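Local coordinates for DUF3809 domain-containing protein (Deinococcus radiodurans, PDB 3NQN) that is of unknown function but binds calcium and has the helix-on-sheet architecture of the Bet v 1-like clan, at residues 19-24 and 97-102; 26-31 and 68-73; 35-40 and 144-149; 39-42 and 47-50; 54-57 and 61-64. All blocks are in the same frame, centred on the assembly; numbering follows the deposited sequence.

Interaction 1: residues 19-24 and 97-102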
loop_
_atom_site.group_PDB
_atom_site.type_symbol
_atom_site.label_atom_id
_atom_site.label_comp_id
_atom_site.label_asym_id
_atom_site.label_seq_id
_atom_site.Cartn_x
_atom_site.Cartn_y
_atom_site.Cartn_z
ATOM N N ALA A 19 7.010 32.079 -21.999
ATOM C CA ALA A 19 5.746 31.401 -22.289
ATOM C C ALA A 19 5.877 29.905 -22.048
ATOM O O ALA A 19 5.008 29.280 -21.422
ATOM C CB ALA A 19 5.290 31.681 -23.759
ATOM N N ALA A 20 6.974 29.330 -22.522
ATOM C CA ALA A 20 7.208 27.908 -22.362
ATOM C C ALA A 20 7.404 27.538 -20.876
ATOM O O ALA A 20 6.938 26.487 -20.428
ATOM C CB ALA A 20 8.403 27.481 -23.170
ATOM N N ALA A 21 8.123 28.385 -20.136
ATOM C CA ALA A 21 8.376 28.144 -18.720
ATOM C C ALA A 21 7.052 28.166 -17.932
ATOM O O ALA A 21 6.817 27.311 -17.095
ATOM C CB ALA A 21 9.372 29.188 -18.163
ATOM N N LEU A 22 6.180 29.125 -18.250
ATOM C CA LEU A 22 4.830 29.194 -17.640
ATOM C C LEU A 22 4.038 27.922 -17.915
ATOM O O LEU A 22 3.420 27.368 -17.016
ATOM C CB LEU A 22 4.048 30.392 -18.184
ATOM C CG LEU A 22 4.081 31.698 -17.435
ATOM C CD1 LEU A 22 3.386 32.793 -18.270
ATOM C CD2 LEU A 22 3.401 31.541 -16.080
ATOM N N ALA A 23 4.054 27.458 -19.177
ATOM C CA ALA A 23 3.334 26.255 -19.562
ATOM C C ALA A 23 3.875 25.026 -18.845
ATOM O O ALA A 23 3.118 24.148 -18.427
ATOM C CB ALA A 23 3.403 26.049 -21.093
ATOM N N PHE A 24 5.190 24.960 -18.734
ATOM C CA PHE A 24 5.886 23.844 -18.082
ATOM C C PHE A 24 5.506 23.721 -16.589
ATOM O O PHE A 24 5.148 22.645 -16.119
ATOM C CB PHE A 24 7.400 24.058 -18.242
ATOM C CG PHE A 24 8.252 23.037 -17.554
ATOM C CD1 PHE A 24 8.600 21.867 -18.188
ATOM C CD2 PHE A 24 8.795 23.299 -16.313
ATOM C CE1 PHE A 24 9.426 20.947 -17.569
ATOM C CE2 PHE A 24 9.628 22.379 -15.693
ATOM C CZ PHE A 24 9.932 21.206 -16.325
ATOM N N ALA A 97 5.837 27.661 -7.832
ATOM C CA ALA A 97 6.706 27.850 -8.979
ATOM C C ALA A 97 6.365 29.140 -9.694
ATOM O O ALA A 97 5.178 29.469 -9.898
ATOM C CB ALA A 97 6.581 26.658 -9.958
ATOM N N THR A 98 7.396 29.868 -10.104
ATOM C CA THR A 98 7.188 31.082 -10.887
ATOM C C THR A 98 8.093 31.041 -12.115
ATOM O O THR A 98 9.145 30.422 -12.091
ATOM C CB THR A 98 7.506 32.338 -10.091
ATOM O OG1 THR A 98 8.892 32.329 -9.739
ATOM C CG2 THR A 98 6.655 32.412 -8.834
ATOM N N ALA A 99 7.622 31.648 -13.199
ATOM C CA ALA A 99 8.379 31.774 -14.445
ATOM C C ALA A 99 8.481 33.257 -14.736
ATOM O O ALA A 99 7.487 33.998 -14.628
ATOM C CB ALA A 99 7.675 31.067 -15.572
ATOM N N ALA A 100 9.683 33.709 -15.040
ATOM C CA ALA A 100 9.923 35.117 -15.239
ATOM C C ALA A 100 10.455 35.397 -16.635
ATOM O O ALA A 100 10.488 34.501 -17.506
ATOM C CB ALA A 100 10.891 35.627 -14.190
ATOM N N GLU A 101 10.830 36.654 -16.859
ATOM C CA GLU A 101 11.370 37.079 -18.126
ATOM C C GLU A 101 12.556 36.219 -18.500
ATOM O O GLU A 101 13.426 35.952 -17.675
ATOM C CB GLU A 101 11.802 38.559 -18.054
ATOM N N GLY A 102 12.560 35.750 -19.736
ATOM C CA GLY A 102 13.676 34.976 -20.261
ATOM C C GLY A 102 13.595 33.506 -19.951
ATOM O O GLY A 102 14.482 32.736 -20.349
#
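Ala-21 and Leu-22, consecutive residues of helix 18-26, meet Ala-99, the last residue of strand 90-99. At Ala-21 the CB is directed at the strand and stands 3.6 Å from Ala-99 CB, methyl against methyl. One residue on, the main chain itself takes part: Leu-22 N lies 3.6 Å from Ala-99 CB, a van der Waals contact, since a methyl offers no acceptor. The side chain of Leu-22 adds its branch point: with chi1 at -94°, away from the staggered values, CG comes to 4.1 Å from the same methyl. The contacts between the two segments thus converge on Ala-99 CB, and small residues bring the two backbones close, Leu-22 CA to Ala-99 CA being 5.4 Å. No hydrogen bond crosses. Ala-21 also touches Met-105 of strand 104-114 and His-14, while Ala-99 is tied by backbone hydrogen bonding to Gln-75, so helix 18-26 rests on the sheet where strand 90-99 runs out, with strand 104-114 beside it.

Interaction 2: residues 26-31 and 68-73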
loop_
_atom_site.group_PDB
_atom_site.type_symbol
_atom_site.label_atom_id
_atom_site.label_comp_id
_atom_site.label_asym_id
_atom_site.label_seq_id
_atom_site.Cartn_x
_atom_site.Cartn_y
_atom_site.Cartn_z
ATOM N N ARG A 26 2.925 24.879 -15.119
ATOM C CA ARG A 26 1.473 24.769 -14.924
ATOM C C ARG A 26 0.920 23.402 -15.243
ATOM O O ARG A 26 -0.243 23.128 -14.927
ATOM C CB ARG A 26 0.734 25.822 -15.735
ATOM C CG ARG A 26 0.872 27.218 -15.159
ATOM C CD ARG A 26 0.357 28.257 -16.082
ATOM N NE ARG A 26 0.207 29.541 -15.409
ATOM C CZ ARG A 26 0.003 30.697 -16.033
ATOM N NH1 ARG A 26 -0.071 30.745 -17.358
ATOM N NH2 ARG A 26 -0.131 31.810 -15.332
ATOM N N GLU A 27 1.726 22.546 -15.888
ATOM C CA GLU A 27 1.288 21.194 -16.211
ATOM C C GLU A 27 2.160 20.177 -15.470
ATOM O O GLU A 27 3.332 19.985 -15.812
ATOM C CB GLU A 27 1.322 20.951 -17.725
ATOM C CG GLU A 27 0.622 19.660 -18.132
ATOM C CD GLU A 27 0.407 19.534 -19.627
ATOM O OE1 GLU A 27 0.787 20.461 -20.377
ATOM O OE2 GLU A 27 -0.149 18.496 -20.051
ATOM N N PRO A 28 1.589 19.523 -14.435
ATOM C CA PRO A 28 2.373 18.595 -13.637
ATOM C C PRO A 28 3.038 17.478 -14.453
ATOM O O PRO A 28 4.148 17.092 -14.147
ATOM C CB PRO A 28 1.345 18.013 -12.641
ATOM C CG PRO A 28 0.044 18.316 -13.188
ATOM C CD PRO A 28 0.175 19.539 -14.021
ATOM N N ALA A 29 2.364 16.996 -15.487
ATOM C CA ALA A 29 2.925 15.938 -16.359
ATOM C C ALA A 29 4.214 16.393 -17.058
ATOM O O ALA A 29 5.025 15.572 -17.451
ATOM C CB ALA A 29 1.870 15.484 -17.400
ATOM N N ALA A 30 4.365 17.706 -17.245
ATOM C CA ALA A 30 5.593 18.292 -17.823
ATOM C C ALA A 30 6.628 18.506 -16.732
ATOM O O ALA A 30 7.718 17.958 -16.771
ATOM C CB ALA A 30 5.266 19.626 -18.493
ATOM N N ALA A 31 6.257 19.298 -15.738
ATOM C CA ALA A 31 7.169 19.672 -14.642
ATOM C C ALA A 31 7.693 18.472 -13.864
ATOM O O ALA A 31 8.853 18.448 -13.496
ATOM C CB ALA A 31 6.468 20.664 -13.679
ATOM N N SER A 68 -2.461 16.557 -3.736
ATOM C CA SER A 68 -2.402 18.009 -3.710
ATOM C C SER A 68 -3.226 18.641 -4.838
ATOM O O SER A 68 -3.312 18.112 -5.937
ATOM C CB SER A 68 -0.969 18.476 -3.827
ATOM O OG SER A 68 -0.162 17.993 -2.756
ATOM N N GLU A 69 -3.794 19.794 -4.541
ATOM C CA GLU A 69 -4.573 20.569 -5.494
ATOM C C GLU A 69 -3.629 21.404 -6.344
ATOM O O GLU A 69 -2.664 21.994 -5.826
ATOM C CB GLU A 69 -5.533 21.484 -4.721
ATOM C CG GLU A 69 -6.393 22.398 -5.576
ATOM C CD GLU A 69 -7.164 23.417 -4.738
ATOM O OE1 GLU A 69 -6.914 23.491 -3.508
ATOM O OE2 GLU A 69 -8.001 24.153 -5.311
ATOM N N ILE A 70 -3.876 21.431 -7.654
ATOM C CA ILE A 70 -3.078 22.244 -8.570
ATOM C C ILE A 70 -3.747 23.608 -8.676
ATOM O O ILE A 70 -4.936 23.697 -8.973
ATOM C CB ILE A 70 -3.032 21.635 -9.979
ATOM C CG1 ILE A 70 -2.491 20.210 -9.943
ATOM C CG2 ILE A 70 -2.184 22.503 -10.913
ATOM C CD1 ILE A 70 -2.781 19.446 -11.243
ATOM N N VAL A 71 -2.998 24.655 -8.377
ATOM C CA VAL A 71 -3.514 26.016 -8.403
ATOM C C VAL A 71 -2.712 26.851 -9.370
ATOM O O VAL A 71 -1.528 27.034 -9.199
ATOM C CB VAL A 71 -3.428 26.675 -7.027
ATOM C CG1 VAL A 71 -3.959 28.117 -7.117
ATOM C CG2 VAL A 71 -4.218 25.831 -5.961
ATOM N N ARG A 72 -3.383 27.349 -10.390
ATOM C CA ARG A 72 -2.777 28.159 -11.416
ATOM C C ARG A 72 -2.719 29.607 -10.940
ATOM O O ARG A 72 -3.730 30.175 -10.536
ATOM C CB ARG A 72 -3.630 28.064 -12.676
ATOM C CG ARG A 72 -3.176 28.885 -13.848
ATOM C CD ARG A 72 -4.209 28.782 -14.997
ATOM N NE ARG A 72 -3.718 29.410 -16.223
ATOM C CZ ARG A 72 -3.755 30.721 -16.462
ATOM N NH1 ARG A 72 -4.266 31.559 -15.557
ATOM N NH2 ARG A 72 -3.280 31.199 -17.609
ATOM N N THR A 73 -1.538 30.192 -11.009
ATOM C CA THR A 73 -1.317 31.563 -10.553
ATOM C C THR A 73 -0.812 32.448 -11.693
ATOM O O THR A 73 -0.447 31.956 -12.754
ATOM C CB THR A 73 -0.299 31.562 -9.416
ATOM O OG1 THR A 73 0.903 30.941 -9.876
ATOM C CG2 THR A 73 -0.865 30.771 -8.211
#
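Arg-26 reaches across to Arg-72 and Thr-73 with an extended side chain. Its CB is directed at strand 60-73, and CG stands anti to the carbonyl carbon (chi1 -73°), after which the chain runs extended to NE. There NE passes 3.8 Å from Arg-72 CG and is hydrogen-bonded to Gly-76 O, outside the two segments. The guanidinium that follows lies on that of Arg-72, the planes 27° apart and the group centres separated by 3.8 Å. Arg-72 CZ sits over the centre of the Arg-26 group, whereas Arg-26 CZ is displaced toward the rim of the Arg-72 group. NH1 comes within 3.3 Å of Arg-72 NH2, a pair of donors with no bond between them.

Segment 26-31 takes the chain from the end of helix 18-26 into helix 28-31, packed against the antiparallel sheet, with Glu-27 as N-cap of the second helix. At the far tip of Arg-26, NH2 donates to Thr-73 O at 2.6 Å, with an N-H...O angle of 162°; the acceptor lies near the guanidinium plane and the donor in the carbonyl plane. Together the bonds from NE and NH2 would fix the rotation of the group despite its like-charged neighbour. Beyond the cap, Pro-28 CG meets Ile-70 CD1 at 3.6 Å, the two side chains crossing at about a right angle. Both also touch Val-48 of strand 47-56 and Ser-43 of strand 41-43.

Interaction 3: residues 35-40 and 144-149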
loop_
_atom_site.group_PDB
_atom_site.type_symbol
_atom_site.label_atom_id
_atom_site.label_comp_id
_atom_site.label_asym_id
_atom_site.label_seq_id
_atom_site.Cartn_x
_atom_site.Cartn_y
_atom_site.Cartn_z
ATOM N N VAL A 35 10.833 13.446 -12.281
ATOM C CA VAL A 35 11.031 13.478 -10.830
ATOM C C VAL A 35 11.028 12.066 -10.229
ATOM O O VAL A 35 10.182 11.250 -10.554
ATOM C CB VAL A 35 9.991 14.368 -10.166
ATOM C CG1 VAL A 35 10.010 14.216 -8.654
ATOM C CG2 VAL A 35 10.250 15.840 -10.570
ATOM N N ARG A 36 11.997 11.793 -9.363
ATOM C CA ARG A 36 12.119 10.489 -8.732
ATOM C C ARG A 36 11.601 10.530 -7.301
ATOM O O ARG A 36 11.427 11.612 -6.706
ATOM C CB ARG A 36 13.590 10.033 -8.703
ATOM C CG ARG A 36 14.220 9.717 -10.080
ATOM C CD ARG A 36 15.742 9.917 -10.038
ATOM N NE ARG A 36 16.410 8.884 -9.289
ATOM C CZ ARG A 36 17.531 9.041 -8.582
ATOM N NH1 ARG A 36 18.114 10.231 -8.449
ATOM N NH2 ARG A 36 18.050 7.991 -7.962
ATOM N N PHE A 37 11.361 9.331 -6.764
ATOM C CA PHE A 37 10.951 9.107 -5.376
ATOM C C PHE A 37 9.524 9.510 -5.084
ATOM O O PHE A 37 9.110 9.540 -3.924
ATOM C CB PHE A 37 11.938 9.743 -4.398
ATOM C CG PHE A 37 13.368 9.398 -4.689
ATOM C CD1 PHE A 37 13.812 8.085 -4.585
ATOM C CD2 PHE A 37 14.272 10.381 -5.099
ATOM C CE1 PHE A 37 15.147 7.752 -4.862
ATOM C CE2 PHE A 37 15.597 10.056 -5.373
ATOM C CZ PHE A 37 16.036 8.740 -5.254
ATOM N N LEU A 38 8.759 9.769 -6.144
ATOM C CA LEU A 38 7.323 9.969 -6.042
ATOM C C LEU A 38 6.646 8.837 -6.825
ATOM O O LEU A 38 6.338 8.973 -8.019
ATOM C CB LEU A 38 6.901 11.342 -6.597
ATOM C CG LEU A 38 7.407 12.582 -5.837
ATOM C CD1 LEU A 38 6.840 13.854 -6.478
ATOM C CD2 LEU A 38 7.053 12.507 -4.342
ATOM N N ARG A 39 6.390 7.727 -6.148
ATOM C CA ARG A 39 5.856 6.556 -6.821
ATOM C C ARG A 39 4.359 6.711 -7.120
ATOM O O ARG A 39 3.626 7.339 -6.358
ATOM C CB ARG A 39 6.109 5.297 -5.983
ATOM C CG ARG A 39 6.125 3.997 -6.814
ATOM C CD ARG A 39 6.293 2.768 -5.936
ATOM N NE ARG A 39 5.104 2.519 -5.114
ATOM C CZ ARG A 39 5.001 1.542 -4.210
ATOM N NH1 ARG A 39 6.027 0.724 -3.978
ATOM N NH2 ARG A 39 3.874 1.399 -3.516
ATOM N N GLY A 40 3.915 6.120 -8.229
ATOM C CA GLY A 40 2.497 6.115 -8.587
ATOM C C GLY A 40 1.943 7.488 -8.893
ATOM O O GLY A 40 0.740 7.724 -8.790
ATOM N N ALA A 144 13.302 15.538 -1.396
ATOM C CA ALA A 144 13.520 16.988 -1.446
ATOM C C ALA A 144 14.867 17.310 -2.122
ATOM O O ALA A 144 14.939 18.125 -3.047
ATOM C CB ALA A 144 13.475 17.578 -0.032
ATOM N N LYS A 145 15.906 16.617 -1.687
ATOM C CA LYS A 145 17.239 16.827 -2.222
ATOM C C LYS A 145 17.382 16.472 -3.690
ATOM O O LYS A 145 18.218 17.051 -4.371
ATOM C CB LYS A 145 18.259 16.068 -1.401
ATOM C CG LYS A 145 18.508 16.684 -0.014
ATOM C CD LYS A 145 19.510 15.844 0.751
ATOM C CE LYS A 145 19.697 16.352 2.170
ATOM N NZ LYS A 145 20.502 15.395 2.983
ATOM N N ALA A 146 16.559 15.543 -4.190
ATOM C CA ALA A 146 16.649 15.132 -5.595
ATOM C C ALA A 146 15.774 15.980 -6.535
ATOM O O ALA A 146 15.885 15.863 -7.750
ATOM C CB ALA A 146 16.295 13.611 -5.745
ATOM N N LEU A 147 14.929 16.840 -5.980
ATOM C CA LEU A 147 14.001 17.628 -6.809
ATOM C C LEU A 147 14.654 18.470 -7.903
ATOM O O LEU A 147 14.168 18.489 -9.018
ATOM C CB LEU A 147 13.069 18.509 -5.956
ATOM C CG LEU A 147 11.769 17.878 -5.522
ATOM C CD1 LEU A 147 10.961 18.865 -4.658
ATOM C CD2 LEU A 147 10.946 17.410 -6.743
ATOM N N PRO A 148 15.734 19.201 -7.580
ATOM C CA PRO A 148 16.344 19.986 -8.656
ATOM C C PRO A 148 16.771 19.120 -9.858
ATOM O O PRO A 148 16.549 19.498 -10.997
ATOM C CB PRO A 148 17.548 20.632 -7.973
ATOM C CG PRO A 148 17.079 20.800 -6.514
ATOM C CD PRO A 148 16.259 19.565 -6.247
ATOM N N GLU A 149 17.379 17.977 -9.573
ATOM C CA GLU A 149 17.781 17.022 -10.591
ATOM C C GLU A 149 16.555 16.569 -11.398
ATOM O O GLU A 149 16.561 16.590 -12.635
ATOM C CB GLU A 149 18.441 15.805 -9.912
ATOM C CG GLU A 149 18.948 14.723 -10.882
ATOM C CD GLU A 149 19.545 13.521 -10.169
ATOM O OE1 GLU A 149 18.976 13.072 -9.134
ATOM O OE2 GLU A 149 20.576 13.003 -10.661
HETATM O O HOH W 1 13.801 13.752 -8.732
#
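The long C-terminal helix 122-153, the hallmark element of Bet v 1-like folds, is met here by the loop that leads from helix 28-31 to strand 41-43. Three side chains of the loop, Val-35, Arg-36 and Phe-37, each take a different partner on it. Val-35 makes an apolar contact, its CG1 3.8 Å from CD2 of the buried Leu-147; Leu-147 continues inward to Phe-109 and Phe-111 of strand 104-114. Phe-37 offers its ring edge to Ala-146, the methyl CB lying near the ring plane and 3.6 Å from CE2. The aromatic ring is also flanked within its own loop by Arg-36, whose CB lies over one face.

Arg-36 bends at chi3 (72°), which turns its guanidinium toward Glu-149, whose chain is extended out to its carboxylate. NH1 and Glu-149 OE1 form a salt bridge at 3.0 Å. The carboxylate oxygen sits at the guanidinium edge, but the N-H...O angle of 121° makes the hydrogen bond weak, and the two planes are 75° apart. A water joins the backbones as well: it accepts from Arg-36 N at 2.7 Å and donates to Ala-146 O at 3.1 Å.

Interaction 4: residues 39-42 and 47-50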
loop_
_atom_site.group_PDB
_atom_site.type_symbol
_atom_site.label_atom_id
_atom_site.label_comp_id
_atom_site.label_asym_id
_atom_site.label_seq_id
_atom_site.Cartn_x
_atom_site.Cartn_y
_atom_site.Cartn_z
ATOM N N ARG A 39 6.390 7.727 -6.148
ATOM C CA ARG A 39 5.856 6.556 -6.821
ATOM C C ARG A 39 4.359 6.711 -7.120
ATOM O O ARG A 39 3.626 7.339 -6.358
ATOM C CB ARG A 39 6.109 5.297 -5.983
ATOM C CG ARG A 39 6.125 3.997 -6.814
ATOM C CD ARG A 39 6.293 2.768 -5.936
ATOM N NE ARG A 39 5.104 2.519 -5.114
ATOM C CZ ARG A 39 5.001 1.542 -4.210
ATOM N NH1 ARG A 39 6.027 0.724 -3.978
ATOM N NH2 ARG A 39 3.874 1.399 -3.516
ATOM N N GLY A 40 3.915 6.120 -8.229
ATOM C CA GLY A 40 2.497 6.115 -8.587
ATOM C C GLY A 40 1.943 7.488 -8.893
ATOM O O GLY A 40 0.740 7.724 -8.790
ATOM N N LEU A 41 2.816 8.382 -9.329
ATOM C CA LEU A 41 2.425 9.752 -9.617
ATOM C C LEU A 41 1.350 9.765 -10.696
ATOM O O LEU A 41 1.467 9.069 -11.711
ATOM C CB LEU A 41 3.648 10.539 -10.065
ATOM C CG LEU A 41 3.671 12.052 -9.928
ATOM C CD1 LEU A 41 3.264 12.520 -8.518
ATOM C CD2 LEU A 41 5.083 12.537 -10.277
ATOM N N ASP A 42 0.271 10.495 -10.448
ATOM C CA ASP A 42 -0.774 10.653 -11.440
ATOM C C ASP A 42 -1.551 11.952 -11.192
ATOM O O ASP A 42 -1.422 12.572 -10.118
ATOM C CB ASP A 42 -1.718 9.448 -11.419
ATOM C CG ASP A 42 -2.500 9.291 -12.718
ATOM O OD1 ASP A 42 -2.050 9.822 -13.768
ATOM O OD2 ASP A 42 -3.554 8.628 -12.692
ATOM N N GLN A 47 -5.961 17.730 -9.555
ATOM C CA GLN A 47 -5.141 17.353 -8.446
ATOM C C GLN A 47 -4.033 16.431 -8.910
ATOM O O GLN A 47 -4.102 15.847 -9.993
ATOM C CB GLN A 47 -5.990 16.657 -7.373
ATOM C CG GLN A 47 -7.155 17.507 -6.891
ATOM C CD GLN A 47 -7.994 16.829 -5.824
ATOM O OE1 GLN A 47 -7.824 15.642 -5.533
ATOM N NE2 GLN A 47 -8.914 17.584 -5.241
ATOM N N VAL A 48 -2.996 16.352 -8.100
ATOM C CA VAL A 48 -1.877 15.453 -8.331
ATOM C C VAL A 48 -1.761 14.550 -7.105
ATOM O O VAL A 48 -1.992 15.002 -5.964
ATOM C CB VAL A 48 -0.547 16.238 -8.540
ATOM C CG1 VAL A 48 0.640 15.280 -8.660
ATOM C CG2 VAL A 48 -0.642 17.145 -9.782
ATOM N N TRP A 49 -1.439 13.284 -7.321
ATOM C CA TRP A 49 -1.301 12.346 -6.205
ATOM C C TRP A 49 -0.246 11.277 -6.460
ATOM O O TRP A 49 0.195 11.065 -7.598
ATOM C CB TRP A 49 -2.645 11.700 -5.852
ATOM C CG TRP A 49 -3.283 10.918 -6.973
ATOM C CD1 TRP A 49 -3.164 9.574 -7.215
ATOM C CD2 TRP A 49 -4.158 11.431 -7.981
ATOM N NE1 TRP A 49 -3.905 9.225 -8.326
ATOM C CE2 TRP A 49 -4.523 10.344 -8.814
ATOM C CE3 TRP A 49 -4.660 12.705 -8.273
ATOM C CZ2 TRP A 49 -5.374 10.496 -9.908
ATOM C CZ3 TRP A 49 -5.501 12.854 -9.365
ATOM C CH2 TRP A 49 -5.850 11.753 -10.170
ATOM N N GLY A 50 0.152 10.606 -5.387
ATOM C CA GLY A 50 1.174 9.594 -5.460
ATOM C C GLY A 50 1.531 9.132 -4.075
ATOM O O GLY A 50 0.729 9.255 -3.153
HETATM O O HOH W 2 -3.858 7.199 -10.483
#
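With chi1 at 60°, Trp-49 holds its CG between its own backbone N and carbonyl carbon, which brings the indole beside Asp-42, whose CG is turned anti to N (chi1 -159°). Both side chains leave the same face of the sheet and lie side by side. Asp-42 CB is 3.8 Å from Trp-49 NE1, and the carbonyl oxygen Asp-42 O stands over one indole face, toward the rim. A water spans the polar ends, donating to Asp-42 OD2 at 2.6 Å and accepting from Trp-49 NE1 at 3.0 Å. Their backbones form an antiparallel hydrogen-bonded pair: Asp-42 N to Trp-49 O and Trp-49 N to Asp-42 O both measure 2.9 Å. Away from this face, Leu-41 CD1 touches Val-48 CG1 at 3.8 Å. Gly-40, with positive phi, turns the chain just before the hairpin. Strand 41-43 forms the edge of the sheet within this chain; strand 47-56 joins it to strand 60-73, whose Arg-67 makes a cation-pi contact with Trp-49.

Interaction 5: residues 54-57 and 61-64. With CA (calcium ion), chain C.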
loop_
_atom_site.group_PDB
_atom_site.type_symbol
_atom_site.label_atom_id
_atom_site.label_comp_id
_atom_site.label_asym_id
_atom_site.label_seq_id
_atom_site.Cartn_x
_atom_site.Cartn_y
_atom_site.Cartn_z
ATOM N N VAL A 54 8.626 4.935 2.749
ATOM C CA VAL A 54 9.398 4.916 3.982
ATOM C C VAL A 54 9.803 3.471 4.244
ATOM O O VAL A 54 8.940 2.595 4.415
ATOM C CB VAL A 54 8.567 5.432 5.180
ATOM C CG1 VAL A 54 9.389 5.335 6.495
ATOM C CG2 VAL A 54 8.098 6.862 4.928
ATOM N N THR A 55 11.107 3.223 4.273
ATOM C CA THR A 55 11.633 1.883 4.477
ATOM C C THR A 55 11.973 1.634 5.930
ATOM O O THR A 55 12.774 2.355 6.515
ATOM C CB THR A 55 12.902 1.645 3.620
ATOM O OG1 THR A 55 12.577 1.811 2.241
ATOM C CG2 THR A 55 13.445 0.241 3.833
ATOM N N VAL A 56 11.325 0.634 6.524
ATOM C CA VAL A 56 11.650 0.229 7.871
ATOM C C VAL A 56 11.906 -1.254 7.882
ATOM O O VAL A 56 11.510 -1.967 6.941
ATOM C CB VAL A 56 10.531 0.597 8.894
ATOM C CG1 VAL A 56 10.309 2.101 8.914
ATOM C CG2 VAL A 56 9.217 -0.148 8.577
ATOM N N PRO A 57 12.571 -1.742 8.936
ATOM C CA PRO A 57 12.840 -3.167 8.986
ATOM C C PRO A 57 11.577 -4.020 9.040
ATOM O O PRO A 57 10.573 -3.636 9.653
ATOM C CB PRO A 57 13.657 -3.334 10.288
ATOM C CG PRO A 57 14.282 -1.995 10.518
ATOM C CD PRO A 57 13.296 -0.997 9.998
ATOM N N GLU A 61 9.319 -1.511 2.425
ATOM C CA GLU A 61 8.840 -0.249 1.880
ATOM C C GLU A 61 7.383 -0.024 2.237
ATOM O O GLU A 61 6.507 -0.786 1.813
ATOM C CB GLU A 61 9.013 -0.228 0.358
ATOM C CG GLU A 61 10.456 -0.359 -0.070
ATOM C CD GLU A 61 10.640 -0.373 -1.576
ATOM O OE1 GLU A 61 9.658 -0.613 -2.317
ATOM O OE2 GLU A 61 11.775 -0.131 -2.011
ATOM N N VAL A 62 7.131 1.009 3.046
ATOM C CA VAL A 62 5.778 1.392 3.422
ATOM C C VAL A 62 5.426 2.655 2.671
ATOM O O VAL A 62 6.149 3.651 2.746
ATOM C CB VAL A 62 5.654 1.640 4.945
ATOM C CG1 VAL A 62 4.190 2.079 5.315
ATOM C CG2 VAL A 62 6.057 0.362 5.722
ATOM N N ASP A 63 4.339 2.606 1.914
ATOM C CA ASP A 63 3.921 3.745 1.090
ATOM C C ASP A 63 3.030 4.708 1.864
ATOM O O ASP A 63 2.077 4.289 2.523
ATOM C CB ASP A 63 3.186 3.261 -0.159
ATOM C CG ASP A 63 2.168 2.166 0.146
ATOM O OD1 ASP A 63 2.584 1.041 0.548
ATOM O OD2 ASP A 63 0.957 2.418 -0.016
ATOM N N LEU A 64 3.380 5.989 1.800
ATOM C CA LEU A 64 2.607 7.071 2.418
ATOM C C LEU A 64 2.031 7.927 1.288
ATOM O O LEU A 64 2.792 8.553 0.515
ATOM C CB LEU A 64 3.505 7.945 3.318
ATOM C CG LEU A 64 3.926 7.430 4.701
ATOM C CD1 LEU A 64 4.712 6.114 4.626
ATOM C CD2 LEU A 64 4.740 8.527 5.447
HETATM CA CA CA C . 0.314 0.156 1.055
HETATM O O HOH W 3 0.583 1.918 2.882
HETATM O O HOH W 4 -1.820 1.003 0.256
HETATM O O HOH W 5 0.560 -0.459 -1.159
HETATM O O HOH W 6 1.743 -1.649 1.948
#
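Val-54 and Val-62 face each other as an antiparallel hydrogen-bonded pair, while Asp-63, next along the strand, grips a calcium ion. Val-54 N to Val-62 O and Val-62 N to Val-54 O are both 2.8 Å; in the second the donor stands 37° out of the carbonyl plane, away from a lone-pair direction. On the face of these valines, Val-54 CG2 presses on Leu-64 CD1 at 3.5 Å, tighter than usual for two carbons. The other face carries the non-hydrogen-bonded pair, where Thr-55 OG1 lies alongside Glu-61 CG at 3.8 Å.

Asp-63 CB points away from residues 54-57; its side chain instead touches Glu-51 and Leu-53, and its chi1 of 45° swings the carboxylate to the metal. Both oxygens bind, OD1 at 2.5 Å and OD2 at 2.6 Å from the calcium, with four waters among the remaining ligands. One of these waters also donates to Asp-63 O at 2.8 Å, so Asp-63 binds the ion with its carboxylate and positions a water ligand with its backbone carbonyl. Asp-63 OD1 of the second subunit binds the ion too.

Farther out, Val-54 packs on Ala-135 and Thr-139 of helix 122-153, and Val-56 meets Phe-128 of the second subunit. The whole is a beta hairpin of strands 47-56 and 60-73, with one face under the long helix and an intersubunit calcium site on the other.

Interactions 1 and 5 are the buried contacts, 36 Å apart between centres and on opposite sides of the chain's centre; interactions 2 and 3 lie at the surface and interaction 4 is partly buried. Interaction 1 is purely apolar, while the surface pairs add arginine contacts to a small apolar patch. Interactions 4 and 5, successive hairpins sharing strand 47-56, rest on paired backbone hydrogen bonds, interaction 5 adding the metal shared with the second subunit. Interaction 2 also uses strand 60-73 and touches interaction 4 through Val-48. Only interaction 3 has a segment on helix 122-153, although valines of interaction 5 also pack on it; its loop runs into interaction 4 through Arg-39 and Gly-40.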